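PDB 1T9F: protein 1d10 from Caenorhabditis elegans, which is of unknown function but consists of MIR repeats folded as a beta-trefoil, a family that includes the SDF2-like proteins. Local coordinates for residues K14-N19 against A171-E176. Numbering follows the deposited sequence.
Sequences KFINAN and AWKVAE
Ile16 O is gripped twice: by Lys173 N in a hydrogen bond of 2.8 Å, the donor in the carbonyl plane, and by a CA-H...O contact from Trp172 CA at 3.4 Å. Such pairing closes the barrel of this MIR beta-trefoil, since strand 12-17 is its first and strand 172-175 its last, running antiparallel. Ile16 N completes the hydrogen-bonded pair, meeting Lys173 O at 2.7 Å nearly along the C=O axis; Lys14 and Ala175 form the next such pair.

On the face carrying Phe15, Asn17, Trp172 and Val174, the Asn17 amide stands almost perpendicular to the indole (86°). Asn17 CB lies over the Trp172 six-membered ring, 4.2 Å from its centroid, a CH-pi contact. The CG anti to the backbone N (chi1 -171°) carries the amide on, so that Asn17 ND2 also comes over that ring, offset toward its rim, and donates to Gly169 O, while Trp172 NE1 bonds Leu143 O. An alanine here in place of Trp172 would remove the indole and its hydrogen bond to Leu143 O, and would probably leave the Asn17 side chain less firmly held.

On the other face Lys173 bends at chi3, bringing its CE within 4.0 Å of Ile16 CB, and Ile16 CD1 touches Ala175 CB at 3.9 Å. Past the strand, Ala18 N reaches Ala171 O at 3.0 Å, approaching from 35° above the carbonyl plane.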
ATOM      1  N   LYS A  14      -7.203   0.449   7.052  1.00 14.81           N
ATOM      2  CA  LYS A  14      -7.514   0.400   5.630  1.00 18.14           C
ATOM      3  C   LYS A  14      -6.931   1.634   4.958  1.00 16.97           C
ATOM      4  O   LYS A  14      -6.901   2.712   5.553  1.00 20.25           O
ATOM      5  CB  LYS A  14      -9.029   0.396   5.410  1.00 17.22           C
ATOM      6  CG  LYS A  14      -9.765  -0.767   6.039  1.00 26.26           C
ATOM      7  CD  LYS A  14     -11.247  -0.435   6.163  1.00 33.27           C
ATOM      8  CE  LYS A  14     -12.006  -1.525   6.888  1.00 51.37           C
ATOM      9  NZ  LYS A  14     -13.299  -1.008   7.437  1.00 62.26           N
ATOM     10  N   PHE A  15      -6.465   1.471   3.724  1.00 18.51           N
ATOM     11  CA  PHE A  15      -5.910   2.570   2.946  1.00 17.35           C
ATOM     12  C   PHE A  15      -6.910   2.889   1.844  1.00 25.06           C
ATOM     13  O   PHE A  15      -7.113   2.092   0.927  1.00 20.95           O
ATOM     14  CB  PHE A  15      -4.560   2.182   2.335  1.00 16.74           C
ATOM     15  CG  PHE A  15      -3.446   2.082   3.345  1.00 22.57           C
ATOM     16  CD1 PHE A  15      -3.350   0.981   4.189  1.00 31.37           C
ATOM     17  CD2 PHE A  15      -2.531   3.116   3.490  1.00 30.93           C
ATOM     18  CE1 PHE A  15      -2.363   0.917   5.165  1.00 29.22           C
ATOM     19  CE2 PHE A  15      -1.539   3.066   4.465  1.00 27.96           C
ATOM     20  CZ  PHE A  15      -1.456   1.966   5.305  1.00 27.78           C
ATOM     21  N   ILE A  16      -7.532   4.059   1.938  1.00 20.74           N
ATOM     22  CA  ILE A  16      -8.537   4.472   0.964  1.00 21.08           C
ATOM     23  C   ILE A  16      -7.985   5.468  -0.058  1.00 21.63           C
ATOM     24  O   ILE A  16      -7.345   6.456   0.308  1.00 20.71           O
ATOM     25  CB  ILE A  16      -9.744   5.121   1.681  1.00 16.30           C
ATOM     26  CG1 ILE A  16     -10.344   4.126   2.680  1.00 25.64           C
ATOM     27  CG2 ILE A  16     -10.792   5.573   0.656  1.00 19.77           C
ATOM     28  CD1 ILE A  16     -11.508   4.686   3.452  1.00 41.55           C
ATOM     29  N   ASN A  17      -8.230   5.219  -1.339  1.00 16.26           N
ATOM     30  CA  ASN A  17      -7.739   6.151  -2.342  1.00 16.95           C
ATOM     31  C   ASN A  17      -8.606   7.403  -2.304  1.00 19.05           C
ATOM     32  O   ASN A  17      -9.820   7.352  -2.526  1.00 21.03           O
ATOM     33  CB  ASN A  17      -7.747   5.513  -3.730  1.00 16.89           C
ATOM     34  CG  ASN A  17      -7.048   6.376  -4.759  1.00 14.38           C
ATOM     35  OD1 ASN A  17      -7.660   7.239  -5.374  1.00 18.19           O
ATOM     36  ND2 ASN A  17      -5.754   6.154  -4.938  1.00 19.52           N
ATOM     37  N   ALA A  18      -7.968   8.525  -1.992  1.00 29.08           N
ATOM     38  CA  ALA A  18      -8.643   9.815  -1.869  1.00 22.33           C
ATOM     39  C   ALA A  18      -9.624  10.200  -2.971  1.00 27.07           C
ATOM     40  O   ALA A  18     -10.760  10.585  -2.695  1.00 28.70           O
ATOM     41  CB  ALA A  18      -7.602  10.917  -1.717  1.00 26.81           C
ATOM     42  N   ASN A  19      -9.198  10.101  -4.222  1.00 27.01           N
ATOM     43  CA  ASN A  19     -10.050  10.500  -5.330  1.00 29.10           C
ATOM     44  C   ASN A  19     -11.048   9.448  -5.849  1.00 32.55           C
ATOM     45  O   ASN A  19     -12.095   9.799  -6.406  1.00 22.14           O
ATOM     46  CB  ASN A  19      -9.157  11.016  -6.462  1.00 33.75           C
ATOM     47  CG  ASN A  19      -8.369  12.276  -6.064  1.00 39.89           C
ATOM     48  OD1 ASN A  19      -7.412  12.668  -6.740  1.00 39.69           O
ATOM     49  ND2 ASN A  19      -8.782  12.918  -4.971  1.00 27.62           N
ATOM     50  N   ALA A 171      -2.854   9.912  -4.251  1.00 19.01           N
ATOM     51  CA  ALA A 171      -3.239  10.355  -2.917  1.00 17.20           C
ATOM     52  C   ALA A 171      -4.047   9.307  -2.151  1.00 19.32           C
ATOM     53  O   ALA A 171      -5.042   8.790  -2.652  1.00 13.82           O
ATOM     54  CB  ALA A 171      -4.023  11.648  -3.009  1.00 23.09           C
ATOM     55  N   TRP A 172      -3.609   8.998  -0.934  1.00 12.34           N
ATOM     56  CA  TRP A 172      -4.302   8.026  -0.095  1.00 20.80           C
ATOM     57  C   TRP A 172      -4.696   8.640   1.240  1.00 18.94           C
ATOM     58  O   TRP A 172      -4.147   9.663   1.662  1.00 21.60           O
ATOM     59  CB  TRP A 172      -3.417   6.797   0.169  1.00 15.87           C
ATOM     60  CG  TRP A 172      -3.001   6.077  -1.085  1.00 13.53           C
ATOM     61  CD1 TRP A 172      -1.925   6.361  -1.876  1.00 13.97           C
ATOM     62  CD2 TRP A 172      -3.681   4.979  -1.707  1.00 16.68           C
ATOM     63  NE1 TRP A 172      -1.889   5.506  -2.957  1.00 20.55           N
ATOM     64  CE2 TRP A 172      -2.961   4.649  -2.877  1.00 14.07           C
ATOM     65  CE3 TRP A 172      -4.835   4.244  -1.388  1.00 16.49           C
ATOM     66  CZ2 TRP A 172      -3.356   3.617  -3.734  1.00 15.95           C
ATOM     67  CZ3 TRP A 172      -5.227   3.213  -2.245  1.00 16.16           C
ATOM     68  CH2 TRP A 172      -4.487   2.913  -3.405  1.00 17.16           C
ATOM     69  N   LYS A 173      -5.634   7.978   1.902  1.00 18.47           N
ATOM     70  CA  LYS A 173      -6.150   8.395   3.196  1.00 19.32           C
ATOM     71  C   LYS A 173      -6.318   7.142   4.052  1.00 26.60           C
ATOM     72  O   LYS A 173      -6.748   6.100   3.557  1.00 28.55           O
ATOM     73  CB  LYS A 173      -7.499   9.087   3.003  1.00 18.31           C
ATOM     74  CG  LYS A 173      -8.253   9.365   4.272  1.00 33.17           C
ATOM     75  CD  LYS A 173      -9.677   9.834   3.965  1.00 47.63           C
ATOM     76  CE  LYS A 173     -10.436   8.775   3.170  1.00 47.45           C
ATOM     77  NZ  LYS A 173     -11.858   9.131   2.923  1.00 51.73           N
ATOM     78  N   VAL A 174      -5.982   7.244   5.333  1.00 23.62           N
ATOM     79  CA  VAL A 174      -6.087   6.116   6.248  1.00 31.91           C
ATOM     80  C   VAL A 174      -7.427   6.110   6.972  1.00 37.20           C
ATOM     81  O   VAL A 174      -8.053   7.152   7.144  1.00 41.85           O
ATOM     82  CB  VAL A 174      -4.942   6.151   7.295  1.00 34.25           C
ATOM     83  CG1 VAL A 174      -5.278   5.274   8.479  1.00 44.66           C
ATOM     84  CG2 VAL A 174      -3.649   5.674   6.661  1.00 40.07           C
ATOM     85  N   ALA A 175      -7.868   4.927   7.382  1.00 43.72           N
ATOM     86  CA  ALA A 175      -9.125   4.778   8.108  1.00 42.95           C
ATOM     87  C   ALA A 175      -9.028   3.540   8.994  1.00 48.32           C
ATOM     88  O   ALA A 175      -8.436   2.526   8.608  1.00 34.61           O
ATOM     89  CB  ALA A 175     -10.293   4.641   7.130  1.00 34.12           C
ATOM     90  N   GLU A 176      -9.594   3.616  10.190  1.00 48.23           N
ATOM     91  CA  GLU A 176      -9.542   2.467  11.075  1.00 55.29           C
ATOM     92  C   GLU A 176     -10.605   1.451  10.705  1.00 55.48           C
ATOM     93  O   GLU A 176     -11.800   1.713  10.843  1.00 61.47           O
ATOM     94  CB  GLU A 176      -9.727   2.880  12.535  1.00 51.81           C
ATOM     95  CG  GLU A 176      -9.836   1.684  13.462  1.00 51.64           C
ATOM     96  CD  GLU A 176      -8.897   1.767  14.644  1.00 56.26           C
ATOM     97  OE1 GLU A 176      -9.199   2.521  15.595  1.00 58.90           O
ATOM     98  OE2 GLU A 176      -7.853   1.081  14.614  1.00 51.64           O
TER